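Local coordinates for protein Alp7A (Bacillus subtilis, PDB 5EC0) that binds adenine nucleotide and, as an actin-like bacterial cytoskeletal protein, probably forms filaments that segregate plasmids, at residues Glu39-Ser44 against Arg55-Thr60; Asn90-His95 against Ser141-Arg146; Ile305-Ala310 against Glu344-Asp349. All blocks are in the same frame, centred on the assembly; numbering follows the deposited sequence.

Overall arrangement
All three contacts lie away from the ADP pocket, in different parts of the actin-like molecule. Contacts 1 and 2 belong to its N-terminal half, with centres 29 Å apart and nearest atoms about 7 Å apart, so they approach without touching. Contact 3 falls within the Alp7A C-terminal domain. Its centre is 35 Å from that of contact 2 and 49 Å from that of contact 1, on the opposite side of the chain's centre. The three follow one another along the sequence. Lys91 of contact 2 touches the ADP-binding residue Asn12; in sequence, pocket residues Gly328, Gly329, Val330, Glu332 and Val333 fall between the segments of contact 3.

Contact 1: Glu39-Ser44 against Arg55-Thr60; sequences EGKFTS and RLLVST
Two separate side-chain pairs join the loop 39-44 to 55-60: Phe42 with Arg55, and Lys41 with Leu57. The first is an aromatic-guanidinium contact, made edge to edge. CE1 of Phe42 lies 3.8 Å from NH1 of Arg55, each atom close to the plane of the other group. NH1 sits at the ring edge and not over a face, so this is not a cation-pi contact; the planes are roughly 54° apart. The ring position is approximate, since its CZ sits too near Ser44 O in the model. Phe42 carries CG anti to its backbone N (chi1 179°), which directs the ring toward Arg55, while the Arg55 chain runs extended from CG to NE.

The second pair is aliphatic. The side of the Lys41 chain, not its amine, faces Leu57, with CG 4.3 Å from Leu57 CD2. Leu57 is buried and Lys41 partly exposed. Together the segments bury 158 Å², a modest area to which Phe42 contributes most.

Leu70 of strand 65-71 touches both Lys41 and Leu57, and Phe42 also rests on Thr161 and Leu162. Strand 56-62 runs between strands 65-71 and 153-159, antiparallel to each. Val58 and Thr60 lean on helix 95-112. The contact thus packs the loop after helix 35-38 onto strand 56-62 of the mixed sheet in the N-terminal half of the actin-like fold, away from the nucleotide.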
ATOM      1  N   GLU A  39     -28.491  -8.199   8.390  1.00 64.09           N
ATOM      2  CA  GLU A  39     -29.843  -7.662   8.375  1.00 67.99           C
ATOM      3  C   GLU A  39     -30.075  -6.950   9.703  1.00 70.62           C
ATOM      4  O   GLU A  39     -29.708  -7.457  10.757  1.00 71.46           O
ATOM      5  CB  GLU A  39     -30.858  -8.782   8.136  1.00 76.13           C
ATOM      6  CG  GLU A  39     -30.491  -9.665   6.939  1.00 80.70           C
ATOM      7  CD  GLU A  39     -31.521 -10.743   6.634  1.00 89.48           C
ATOM      8  OE1 GLU A  39     -31.453 -11.830   7.247  1.00 91.47           O
ATOM      9  OE2 GLU A  39     -32.386 -10.511   5.763  1.00 93.91           O
ATOM     10  N   GLY A  40     -30.639  -5.752   9.673  1.00 76.63           N
ATOM     11  CA  GLY A  40     -30.770  -4.996  10.911  1.00 83.07           C
ATOM     12  C   GLY A  40     -29.429  -4.498  11.440  1.00 82.76           C
ATOM     13  O   GLY A  40     -29.332  -4.002  12.563  1.00 83.17           O
ATOM     14  N   LYS A  41     -28.386  -4.666  10.630  1.00 83.68           N
ATOM     15  CA  LYS A  41     -27.113  -3.978  10.824  1.00 79.27           C
ATOM     16  C   LYS A  41     -27.316  -2.522  10.471  1.00 81.52           C
ATOM     17  O   LYS A  41     -27.202  -1.621  11.310  1.00 76.87           O
ATOM     18  CB  LYS A  41     -26.023  -4.573   9.930  1.00 71.92           C
ATOM     19  CG  LYS A  41     -24.772  -3.706   9.771  1.00 61.16           C
ATOM     20  CD  LYS A  41     -23.847  -3.908  10.959  1.00 64.12           C
ATOM     21  CE  LYS A  41     -22.692  -2.936  10.950  1.00 64.25           C
ATOM     22  NZ  LYS A  41     -23.163  -1.526  10.975  1.00 68.65           N
ATOM     23  N   PHE A  42     -27.649  -2.336   9.199  1.00 83.96           N
ATOM     24  CA  PHE A  42     -27.764  -1.039   8.566  1.00 90.00           C
ATOM     25  C   PHE A  42     -29.238  -0.615   8.546  1.00100.77           C
ATOM     26  O   PHE A  42     -30.091  -1.357   8.062  1.00105.26           O
ATOM     27  CB  PHE A  42     -27.169  -1.127   7.164  1.00 87.98           C
ATOM     28  CG  PHE A  42     -27.235   0.142   6.389  1.00 93.77           C
ATOM     29  CD1 PHE A  42     -26.846   1.337   6.959  1.00102.18           C
ATOM     30  CD2 PHE A  42     -27.646   0.137   5.073  1.00 91.56           C
ATOM     31  CE1 PHE A  42     -26.886   2.508   6.235  1.00104.24           C
ATOM     32  CE2 PHE A  42     -27.696   1.302   4.351  1.00 93.22           C
ATOM     33  CZ  PHE A  42     -27.304   2.482   4.922  1.00 99.31           C
ATOM     34  N   THR A  43     -29.526   0.574   9.077  1.00100.74           N
ATOM     35  CA  THR A  43     -30.898   0.984   9.397  1.00100.09           C
ATOM     36  C   THR A  43     -31.532   2.038   8.455  1.00 94.42           C
ATOM     37  O   THR A  43     -32.703   1.912   8.081  1.00 98.33           O
ATOM     38  CB  THR A  43     -30.961   1.509  10.871  1.00 76.47           C
ATOM     39  OG1 THR A  43     -31.311   0.437  11.763  1.00 76.82           O
ATOM     40  CG2 THR A  43     -31.972   2.615  11.015  1.00 73.02           C
ATOM     41  N   SER A  44     -30.784   3.071   8.075  1.00 89.16           N
ATOM     42  CA  SER A  44     -31.349   4.134   7.240  1.00 83.14           C
ATOM     43  C   SER A  44     -30.718   4.151   5.848  1.00 81.93           C
ATOM     44  O   SER A  44     -29.517   3.965   5.714  1.00 81.21           O
ATOM     45  CB  SER A  44     -31.180   5.502   7.914  1.00 85.46           C
ATOM     46  OG  SER A  44     -31.561   5.487   9.286  1.00 82.69           O
ATOM     47  N   ARG A  55     -19.561   2.733   4.250  1.00 33.43           N
ATOM     48  CA  ARG A  55     -20.709   1.902   4.610  1.00 34.46           C
ATOM     49  C   ARG A  55     -20.710   0.601   3.798  1.00 44.24           C
ATOM     50  O   ARG A  55     -21.752   0.170   3.303  1.00 44.20           O
ATOM     51  CB  ARG A  55     -22.021   2.682   4.415  1.00 36.20           C
ATOM     52  CG  ARG A  55     -22.084   4.031   5.197  1.00 38.10           C
ATOM     53  CD  ARG A  55     -23.318   4.858   4.857  1.00 39.99           C
ATOM     54  NE  ARG A  55     -23.325   6.169   5.529  1.00 42.05           N
ATOM     55  CZ  ARG A  55     -24.033   6.484   6.615  1.00 44.60           C
ATOM     56  NH1 ARG A  55     -24.829   5.589   7.196  1.00 52.96           N
ATOM     57  NH2 ARG A  55     -23.958   7.713   7.123  1.00 46.62           N
ATOM     58  N   LEU A  56     -19.540  -0.026   3.685  1.00 37.56           N
ATOM     59  CA  LEU A  56     -19.384  -1.220   2.848  1.00 35.94           C
ATOM     60  C   LEU A  56     -19.851  -2.505   3.520  1.00 32.98           C
ATOM     61  O   LEU A  56     -19.148  -3.094   4.345  1.00 32.67           O
ATOM     62  CB  LEU A  56     -17.925  -1.383   2.414  1.00 35.94           C
ATOM     63  CG  LEU A  56     -17.495  -0.340   1.389  1.00 37.07           C
ATOM     64  CD1 LEU A  56     -16.035  -0.484   1.063  1.00 33.13           C
ATOM     65  CD2 LEU A  56     -18.349  -0.428   0.136  1.00 32.17           C
ATOM     66  N   LEU A  57     -21.034  -2.948   3.130  1.00 32.03           N
ATOM     67  CA  LEU A  57     -21.588  -4.202   3.599  1.00 33.73           C
ATOM     68  C   LEU A  57     -21.920  -5.041   2.377  1.00 34.50           C
ATOM     69  O   LEU A  57     -22.838  -4.715   1.619  1.00 44.28           O
ATOM     70  CB  LEU A  57     -22.838  -3.958   4.451  1.00 38.33           C
ATOM     71  CG  LEU A  57     -23.645  -5.182   4.896  1.00 41.65           C
ATOM     72  CD1 LEU A  57     -22.811  -6.117   5.774  1.00 40.76           C
ATOM     73  CD2 LEU A  57     -24.938  -4.756   5.616  1.00 40.41           C
ATOM     74  N   VAL A  58     -21.171  -6.113   2.174  1.00 33.30           N
ATOM     75  CA  VAL A  58     -21.308  -6.896   0.964  1.00 35.68           C
ATOM     76  C   VAL A  58     -21.469  -8.370   1.278  1.00 44.69           C
ATOM     77  O   VAL A  58     -21.175  -8.811   2.381  1.00 33.64           O
ATOM     78  CB  VAL A  58     -20.087  -6.732   0.042  1.00 39.89           C
ATOM     79  CG1 VAL A  58     -19.911  -5.272  -0.375  1.00 31.28           C
ATOM     80  CG2 VAL A  58     -18.828  -7.270   0.730  1.00 39.60           C
ATOM     81  N   SER A  59     -21.932  -9.134   0.299  1.00 42.77           N
ATOM     82  CA  SER A  59     -21.906 -10.580   0.410  1.00 38.88           C
ATOM     83  C   SER A  59     -21.302 -11.147  -0.858  1.00 38.79           C
ATOM     84  O   SER A  59     -21.400 -10.544  -1.927  1.00 33.00           O
ATOM     85  CB  SER A  59     -23.300 -11.155   0.631  1.00 38.90           C
ATOM     86  OG  SER A  59     -24.038 -11.144  -0.576  1.00 43.45           O
ATOM     87  N   THR A  60     -20.668 -12.304  -0.741  1.00 38.88           N
ATOM     88  CA  THR A  60     -20.157 -12.974  -1.911  1.00 43.34           C
ATOM     89  C   THR A  60     -20.186 -14.473  -1.640  1.00 47.77           C
ATOM     90  O   THR A  60     -20.267 -14.901  -0.485  1.00 45.73           O
ATOM     91  CB  THR A  60     -18.735 -12.486  -2.265  1.00 35.01           C
ATOM     92  OG1 THR A  60     -18.374 -12.968  -3.562  1.00 40.96           O
ATOM     93  CG2 THR A  60     -17.728 -12.982  -1.252  1.00 38.68           C
TER

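Contact 2: Asn90-His95 against Ser141-Arg146; sequences NKVESH and SEMQKR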
ATOM      1  N   ASN A  90      -1.520 -14.494   5.050  1.00 74.05           N
ATOM      2  CA  ASN A  90      -1.094 -15.008   3.754  1.00 61.99           C
ATOM      3  C   ASN A  90      -1.992 -14.423   2.666  1.00 52.98           C
ATOM      4  O   ASN A  90      -3.172 -14.766   2.564  1.00 49.89           O
ATOM      5  CB  ASN A  90      -1.128 -16.543   3.748  1.00 60.71           C
ATOM      6  CG  ASN A  90      -0.520 -17.143   2.490  1.00 63.88           C
ATOM      7  OD1 ASN A  90      -0.668 -16.604   1.392  1.00 65.90           O
ATOM      8  ND2 ASN A  90       0.164 -18.274   2.646  1.00 66.32           N
ATOM      9  N   LYS A  91      -1.428 -13.530   1.858  1.00 42.00           N
ATOM     10  CA  LYS A  91      -2.219 -12.746   0.920  1.00 45.21           C
ATOM     11  C   LYS A  91      -2.903 -13.612  -0.138  1.00 49.79           C
ATOM     12  O   LYS A  91      -3.926 -13.215  -0.711  1.00 43.57           O
ATOM     13  CB  LYS A  91      -1.337 -11.695   0.240  1.00 54.09           C
ATOM     14  CG  LYS A  91      -0.645 -10.734   1.205  1.00 57.59           C
ATOM     15  CD  LYS A  91      -1.617  -9.695   1.747  1.00 51.88           C
ATOM     16  CE  LYS A  91      -0.899  -8.632   2.569  1.00 51.73           C
ATOM     17  NZ  LYS A  91      -1.872  -7.763   3.291  1.00 52.84           N
ATOM     18  N   VAL A  92      -2.339 -14.797  -0.383  1.00 51.23           N
ATOM     19  CA  VAL A  92      -2.835 -15.680  -1.433  1.00 48.08           C
ATOM     20  C   VAL A  92      -4.011 -16.530  -0.961  1.00 48.70           C
ATOM     21  O   VAL A  92      -5.030 -16.612  -1.638  1.00 45.42           O
ATOM     22  CB  VAL A  92      -1.723 -16.610  -1.962  1.00 48.49           C
ATOM     23  CG1 VAL A  92      -2.273 -17.549  -3.027  1.00 47.08           C
ATOM     24  CG2 VAL A  92      -0.573 -15.794  -2.522  1.00 47.76           C
ATOM     25  N   GLU A  93      -3.872 -17.153   0.205  1.00 49.02           N
ATOM     26  CA  GLU A  93      -4.874 -18.112   0.664  1.00 53.74           C
ATOM     27  C   GLU A  93      -5.977 -17.489   1.534  1.00 52.21           C
ATOM     28  O   GLU A  93      -7.018 -18.101   1.758  1.00 57.97           O
ATOM     29  CB  GLU A  93      -4.171 -19.245   1.406  1.00 58.07           C
ATOM     30  CG  GLU A  93      -3.223 -20.022   0.497  1.00 66.72           C
ATOM     31  CD  GLU A  93      -2.340 -20.979   1.260  1.00 86.47           C
ATOM     32  OE1 GLU A  93      -2.105 -20.722   2.459  1.00 94.60           O
ATOM     33  OE2 GLU A  93      -1.888 -21.990   0.672  1.00 92.96           O
ATOM     34  N   SER A  94      -5.750 -16.269   2.004  1.00 48.96           N
ATOM     35  CA  SER A  94      -6.751 -15.534   2.763  1.00 47.64           C
ATOM     36  C   SER A  94      -7.780 -14.864   1.858  1.00 53.35           C
ATOM     37  O   SER A  94      -7.436 -14.330   0.808  1.00 51.93           O
ATOM     38  CB  SER A  94      -6.089 -14.473   3.632  1.00 41.34           C
ATOM     39  OG  SER A  94      -7.054 -13.559   4.104  1.00 40.83           O
ATOM     40  N   HIS A  95      -9.036 -14.880   2.289  1.00 51.46           N
ATOM     41  CA  HIS A  95     -10.132 -14.288   1.534  1.00 47.56           C
ATOM     42  C   HIS A  95     -10.187 -12.768   1.676  1.00 39.46           C
ATOM     43  O   HIS A  95     -10.837 -12.080   0.883  1.00 37.00           O
ATOM     44  CB  HIS A  95     -11.457 -14.892   1.995  1.00 53.94           C
ATOM     45  CG  HIS A  95     -11.716 -14.705   3.456  1.00 66.96           C
ATOM     46  ND1 HIS A  95     -11.357 -15.643   4.401  1.00 73.68           N
ATOM     47  CD2 HIS A  95     -12.274 -13.676   4.138  1.00 67.87           C
ATOM     48  CE1 HIS A  95     -11.697 -15.205   5.602  1.00 73.37           C
ATOM     49  NE2 HIS A  95     -12.251 -14.014   5.470  1.00 69.59           N
ATOM     50  N   SER A 141       7.849 -16.820  -8.854  1.00 34.66           N
ATOM     51  CA  SER A 141       6.958 -16.694  -9.999  1.00 26.23           C
ATOM     52  C   SER A 141       5.673 -17.485  -9.816  1.00 28.47           C
ATOM     53  O   SER A 141       4.596 -17.041 -10.221  1.00 33.42           O
ATOM     54  CB  SER A 141       7.674 -17.150 -11.272  1.00 24.75           C
ATOM     55  OG  SER A 141       8.058 -18.515 -11.167  1.00 36.47           O
ATOM     56  N   GLU A 142       5.784 -18.649  -9.197  1.00 27.59           N
ATOM     57  CA  GLU A 142       4.627 -19.530  -9.033  1.00 26.21           C
ATOM     58  C   GLU A 142       3.651 -18.980  -7.993  1.00 29.88           C
ATOM     59  O   GLU A 142       2.431 -19.089  -8.164  1.00 34.81           O
ATOM     60  CB  GLU A 142       5.071 -20.943  -8.651  1.00 27.92           C
ATOM     61  CG  GLU A 142       5.961 -21.577  -9.698  1.00 49.34           C
ATOM     62  CD  GLU A 142       5.326 -21.531 -11.068  1.00 56.79           C
ATOM     63  OE1 GLU A 142       4.196 -22.040 -11.218  1.00 53.31           O
ATOM     64  OE2 GLU A 142       5.945 -20.955 -11.989  1.00 70.75           O
ATOM     65  N   MET A 143       4.166 -18.390  -6.921  1.00 28.44           N
ATOM     66  CA  MET A 143       3.292 -17.743  -5.946  0.67 30.98           C
ATOM     67  C   MET A 143       2.618 -16.534  -6.596  1.00 29.42           C
ATOM     68  O   MET A 143       1.420 -16.307  -6.411  1.00 32.37           O
ATOM     69  CB  MET A 143       4.059 -17.316  -4.686  0.67 29.23           C
ATOM     70  CG  MET A 143       3.125 -17.003  -3.492  0.67 32.20           C
ATOM     71  SD  MET A 143       3.930 -16.578  -1.924  0.67 48.71           S
ATOM     72  CE  MET A 143       4.759 -18.116  -1.491  0.67 26.43           C
ATOM     73  N   GLN A 144       3.380 -15.767  -7.370  1.00 27.38           N
ATOM     74  CA  GLN A 144       2.808 -14.589  -8.043  1.00 24.92           C
ATOM     75  C   GLN A 144       1.713 -15.014  -9.041  1.00 29.23           C
ATOM     76  O   GLN A 144       0.690 -14.343  -9.170  1.00 29.39           O
ATOM     77  CB  GLN A 144       3.892 -13.777  -8.770  1.00 24.47           C
ATOM     78  CG  GLN A 144       5.040 -13.252  -7.902  1.00 24.04           C
ATOM     79  CD  GLN A 144       6.204 -12.684  -8.736  1.00 27.64           C
ATOM     80  OE1 GLN A 144       7.331 -13.171  -8.655  1.00 34.48           O
ATOM     81  NE2 GLN A 144       5.929 -11.649  -9.537  1.00 23.48           N
ATOM     82  N   LYS A 145       1.935 -16.128  -9.744  1.00 25.06           N
ATOM     83  CA  LYS A 145       0.921 -16.686 -10.641  1.00 33.95           C
ATOM     84  C   LYS A 145      -0.368 -17.109  -9.903  1.00 31.74           C
ATOM     85  O   LYS A 145      -1.470 -16.845 -10.375  1.00 29.00           O
ATOM     86  CB  LYS A 145       1.485 -17.890 -11.425  1.00 34.42           C
ATOM     87  CG  LYS A 145       2.316 -17.508 -12.653  1.00 43.80           C
ATOM     88  CD  LYS A 145       2.528 -18.700 -13.571  1.00 51.30           C
ATOM     89  CE  LYS A 145       4.006 -19.027 -13.757  1.00 56.92           C
ATOM     90  NZ  LYS A 145       4.214 -20.265 -14.579  1.00 61.40           N
ATOM     91  N   ARG A 146      -0.232 -17.771  -8.759  1.00 27.09           N
ATOM     92  CA  ARG A 146      -1.409 -18.139  -7.982  1.00 33.43           C
ATOM     93  C   ARG A 146      -2.127 -16.883  -7.473  1.00 32.73           C
ATOM     94  O   ARG A 146      -3.360 -16.831  -7.443  1.00 36.47           O
ATOM     95  CB  ARG A 146      -1.039 -19.073  -6.820  1.00 38.32           C
ATOM     96  CG  ARG A 146      -0.608 -20.483  -7.267  1.00 43.95           C
ATOM     97  CD  ARG A 146      -0.482 -21.477  -6.100  1.00 43.04           C
ATOM     98  NE  ARG A 146       0.721 -21.240  -5.303  1.00 48.66           N
ATOM     99  CZ  ARG A 146       1.914 -21.770  -5.567  1.00 44.51           C
ATOM    100  NH1 ARG A 146       2.080 -22.577  -6.614  1.00 36.30           N
ATOM    101  NH2 ARG A 146       2.944 -21.485  -4.785  1.00 43.53           N
TER
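Arg146, which meets Val92 across the contact, has one face of its guanidinium laid back over its own helix. Glu142 O sits 3.7 Å above that plane, over its centre, and Met143 N lies on the same face nearer the rim. With the flat group folded back, the root of the arginine faces Val92: CB is 4.3 Å from Val92 CG1. Glu93 OE2 stays 6.6 Å from Arg146 NE, too far for a salt bridge.

Val92 is the centre of the apolar contact. Its CG1 is anti to the backbone N (chi1 178°) and CG2 lies beside that N, so the methyls diverge, to Arg146 and Met143. CG2 lies 4.0 Å from Met143 CG in one of two modelled conformers of Met143.

The turn bearing Val92 is fixed from within. Asn90 OD1 accepts the backbone N of Val92 at 3.0 Å, in the carbonyl plane, forming an Asx turn. Ser94 then provides the N-cap of helix 95-112, with OG bonded to Ile96 N.

Leu129 of strand 119-129 touches both Val92 and Met143, while Leu133 of helix 131-134 packs against Met143. The contact thus sets the lead-in to helix 95-112 against helix 140-149.

Contact 3: Ile305-Ala310 against Glu344-Asp349; sequences IKIAQA and ERYGRD
NE of Arg345, which packs on Ile307, is held in a salt bridge by OE1 of Glu311, one residue beyond 305-310, and NH2 is also hydrogen-bonded just past the segments. The arginine is extended from CG to NE, so its aliphatic part touches the neighbouring helix: CD is 4.2 Å from Ile307 CG2. Farther out, NH2 comes 4.3 Å from Ala308 CB, with both aliphatic partners oblique to the guanidinium plane.

Ile307 CG2 is shared with Tyr346. It approaches the ring at an edge, near the ring plane, 3.5 Å from OH and 4.0 Å from CE2. This branch is anti to the backbone N (chi1 -62°, measured to CG1). Tyr346 OH in turn lies in plane at the edge of the Arg345 guanidinium, and Arg345 CB sits over the ring centre, 4.0 Å above its plane. The two side chains thus pack on each other as well as on Ile307. The ring of Tyr346 also meets that of His355, nearly parallel to it.

On another side of helix 292-313, Lys306 NZ bonds Gln309 OE1 at 2.9 Å and bridges to Asp218. Gly347, with positive phi, ends helix 335-346 and serves as N-cap to helix 348-354. Helix 292-313 packs on the beta-alpha-beta crossover that carries helices 335-346 and 348-354 from strand 322-327 to parallel strand 355-357, within the actin-type ATPase fold.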
ATOM      1  N   ILE A 305      17.608   2.861  14.250  1.00 44.28           N
ATOM      2  CA  ILE A 305      17.512   1.425  14.033  1.00 46.43           C
ATOM      3  C   ILE A 305      17.333   1.104  12.531  1.00 44.26           C
ATOM      4  O   ILE A 305      17.950   0.176  12.020  1.00 42.94           O
ATOM      5  CB  ILE A 305      16.356   0.822  14.867  1.00 50.66           C
ATOM      6  CG1 ILE A 305      16.662   0.952  16.368  1.00 50.76           C
ATOM      7  CG2 ILE A 305      16.153  -0.642  14.536  1.00 50.79           C
ATOM      8  CD1 ILE A 305      15.422   0.965  17.241  1.00 50.31           C
ATOM      9  N   LYS A 306      16.522   1.882  11.815  1.00 41.04           N
ATOM     10  CA  LYS A 306      16.299   1.605  10.393  1.00 36.64           C
ATOM     11  C   LYS A 306      17.561   1.825   9.555  1.00 36.97           C
ATOM     12  O   LYS A 306      17.924   0.975   8.738  1.00 36.37           O
ATOM     13  CB  LYS A 306      15.151   2.459   9.833  1.00 37.39           C
ATOM     14  CG  LYS A 306      13.782   2.266  10.481  1.00 35.00           C
ATOM     15  CD  LYS A 306      13.240   0.840  10.364  1.00 34.77           C
ATOM     16  CE  LYS A 306      13.563   0.012  11.601  1.00 35.78           C
ATOM     17  NZ  LYS A 306      13.105  -1.393  11.465  1.00 35.76           N
ATOM     18  N   ILE A 307      18.237   2.951   9.760  1.00 36.37           N
ATOM     19  CA  ILE A 307      19.425   3.254   8.975  1.00 36.47           C
ATOM     20  C   ILE A 307      20.459   2.153   9.167  1.00 42.20           C
ATOM     21  O   ILE A 307      21.066   1.694   8.203  1.00 44.60           O
ATOM     22  CB  ILE A 307      20.041   4.618   9.350  1.00 37.85           C
ATOM     23  CG1 ILE A 307      19.061   5.746   9.060  1.00 37.30           C
ATOM     24  CG2 ILE A 307      21.317   4.867   8.553  1.00 38.38           C
ATOM     25  CD1 ILE A 307      18.546   5.753   7.628  1.00 38.20           C
ATOM     26  N   ALA A 308      20.626   1.714  10.413  1.00 42.68           N
ATOM     27  CA  ALA A 308      21.602   0.678  10.750  1.00 44.62           C
ATOM     28  C   ALA A 308      21.225  -0.668  10.140  1.00 45.21           C
ATOM     29  O   ALA A 308      22.096  -1.408   9.693  1.00 46.93           O
ATOM     30  CB  ALA A 308      21.747   0.549  12.269  1.00 39.68           C
ATOM     31  N   GLN A 309      19.930  -0.985  10.124  1.00 40.52           N
ATOM     32  CA  GLN A 309      19.458  -2.208   9.487  1.00 42.91           C
ATOM     33  C   GLN A 309      19.793  -2.202   7.996  1.00 40.93           C
ATOM     34  O   GLN A 309      20.334  -3.170   7.471  1.00 41.46           O
ATOM     35  CB  GLN A 309      17.947  -2.380   9.672  1.00 46.76           C
ATOM     36  CG  GLN A 309      17.509  -3.106  10.937  1.00 52.43           C
ATOM     37  CD  GLN A 309      15.980  -3.212  11.046  1.00 62.97           C
ATOM     38  OE1 GLN A 309      15.238  -2.828  10.125  1.00 53.99           O
ATOM     39  NE2 GLN A 309      15.505  -3.736  12.173  1.00 71.88           N
ATOM     40  N   ALA A 310      19.470  -1.100   7.324  1.00 35.24           N
ATOM     41  CA  ALA A 310      19.668  -0.985   5.886  1.00 32.14           C
ATOM     42  C   ALA A 310      21.141  -1.072   5.536  1.00 45.49           C
ATOM     43  O   ALA A 310      21.533  -1.748   4.580  1.00 44.80           O
ATOM     44  CB  ALA A 310      19.083   0.319   5.370  1.00 30.62           C
ATOM     45  N   GLU A 344      24.303  12.937  10.829  1.00 47.99           N
ATOM     46  CA  GLU A 344      25.117  12.689  12.032  1.00 51.10           C
ATOM     47  C   GLU A 344      26.078  11.531  11.819  1.00 51.33           C
ATOM     48  O   GLU A 344      27.176  11.506  12.360  1.00 56.44           O
ATOM     49  CB  GLU A 344      24.242  12.377  13.254  1.00 46.47           C
ATOM     50  CG  GLU A 344      23.480  13.547  13.852  1.00 50.07           C
ATOM     51  CD  GLU A 344      22.606  13.120  15.030  1.00 54.83           C
ATOM     52  OE1 GLU A 344      22.312  11.907  15.144  1.00 57.03           O
ATOM     53  OE2 GLU A 344      22.225  13.986  15.847  1.00 48.86           O
ATOM     54  N   ARG A 345      25.639  10.570  11.017  1.00 51.08           N
ATOM     55  CA  ARG A 345      26.317   9.298  10.895  1.00 51.64           C
ATOM     56  C   ARG A 345      27.341   9.295   9.762  1.00 52.18           C
ATOM     57  O   ARG A 345      28.384   8.657   9.870  1.00 53.06           O
ATOM     58  CB  ARG A 345      25.271   8.198  10.684  1.00 51.41           C
ATOM     59  CG  ARG A 345      25.640   6.841  11.229  1.00 56.05           C
ATOM     60  CD  ARG A 345      24.462   5.881  11.108  1.00 56.94           C
ATOM     61  NE  ARG A 345      24.899   4.490  11.028  1.00 59.11           N
ATOM     62  CZ  ARG A 345      25.193   3.743  12.085  1.00 61.23           C
ATOM     63  NH1 ARG A 345      25.106   4.258  13.307  1.00 68.21           N
ATOM     64  NH2 ARG A 345      25.584   2.488  11.922  1.00 60.75           N
ATOM     65  N   TYR A 346      27.050  10.010   8.677  1.00 54.52           N
ATOM     66  CA  TYR A 346      27.908   9.957   7.493  1.00 52.46           C
ATOM     67  C   TYR A 346      28.426  11.325   7.043  1.00 54.70           C
ATOM     68  O   TYR A 346      29.221  11.421   6.100  1.00 58.01           O
ATOM     69  CB  TYR A 346      27.163   9.301   6.325  1.00 46.67           C
ATOM     70  CG  TYR A 346      26.478   7.985   6.651  1.00 46.66           C
ATOM     71  CD1 TYR A 346      27.219   6.862   7.012  1.00 51.00           C
ATOM     72  CD2 TYR A 346      25.089   7.861   6.577  1.00 40.77           C
ATOM     73  CE1 TYR A 346      26.598   5.653   7.304  1.00 49.51           C
ATOM     74  CE2 TYR A 346      24.459   6.657   6.858  1.00 44.72           C
ATOM     75  CZ  TYR A 346      25.217   5.554   7.225  1.00 50.75           C
ATOM     76  OH  TYR A 346      24.598   4.352   7.509  1.00 43.74           O
ATOM     77  N   GLY A 347      27.971  12.385   7.702  1.00 50.36           N
ATOM     78  CA  GLY A 347      28.292  13.730   7.254  1.00 51.71           C
ATOM     79  C   GLY A 347      27.239  14.264   6.298  1.00 50.75           C
ATOM     80  O   GLY A 347      26.451  13.497   5.746  1.00 51.08           O
ATOM     81  N   ARG A 348      27.225  15.580   6.101  1.00 53.29           N
ATOM     82  CA  ARG A 348      26.180  16.225   5.305  1.00 53.17           C
ATOM     83  C   ARG A 348      26.209  15.828   3.828  1.00 49.10           C
ATOM     84  O   ARG A 348      25.163  15.565   3.227  1.00 51.10           O
ATOM     85  CB  ARG A 348      26.287  17.745   5.433  1.00 60.78           C
ATOM     86  CG  ARG A 348      25.163  18.508   4.748  1.00 68.49           C
ATOM     87  CD  ARG A 348      25.722  19.386   3.640  1.00 88.01           C
ATOM     88  NE  ARG A 348      24.688  20.125   2.918  1.00 99.73           N
ATOM     89  CZ  ARG A 348      24.927  21.166   2.120  1.00108.96           C
ATOM     90  NH1 ARG A 348      23.922  21.772   1.504  1.00112.33           N
ATOM     91  NH2 ARG A 348      26.169  21.607   1.942  1.00110.55           N
ATOM     92  N   ASP A 349      27.400  15.784   3.248  1.00 51.52           N
ATOM     93  CA  ASP A 349      27.554  15.488   1.823  1.00 54.23           C
ATOM     94  C   ASP A 349      26.970  14.125   1.428  1.00 50.50           C
ATOM     95  O   ASP A 349      26.207  14.019   0.463  1.00 45.92           O
ATOM     96  CB  ASP A 349      29.031  15.565   1.426  1.00 54.94           C
ATOM     97  CG  ASP A 349      29.578  16.978   1.508  1.00 65.03           C
ATOM     98  OD1 ASP A 349      28.779  17.919   1.334  1.00 60.83           O
ATOM     99  OD2 ASP A 349      30.800  17.149   1.736  1.00 74.41           O
TER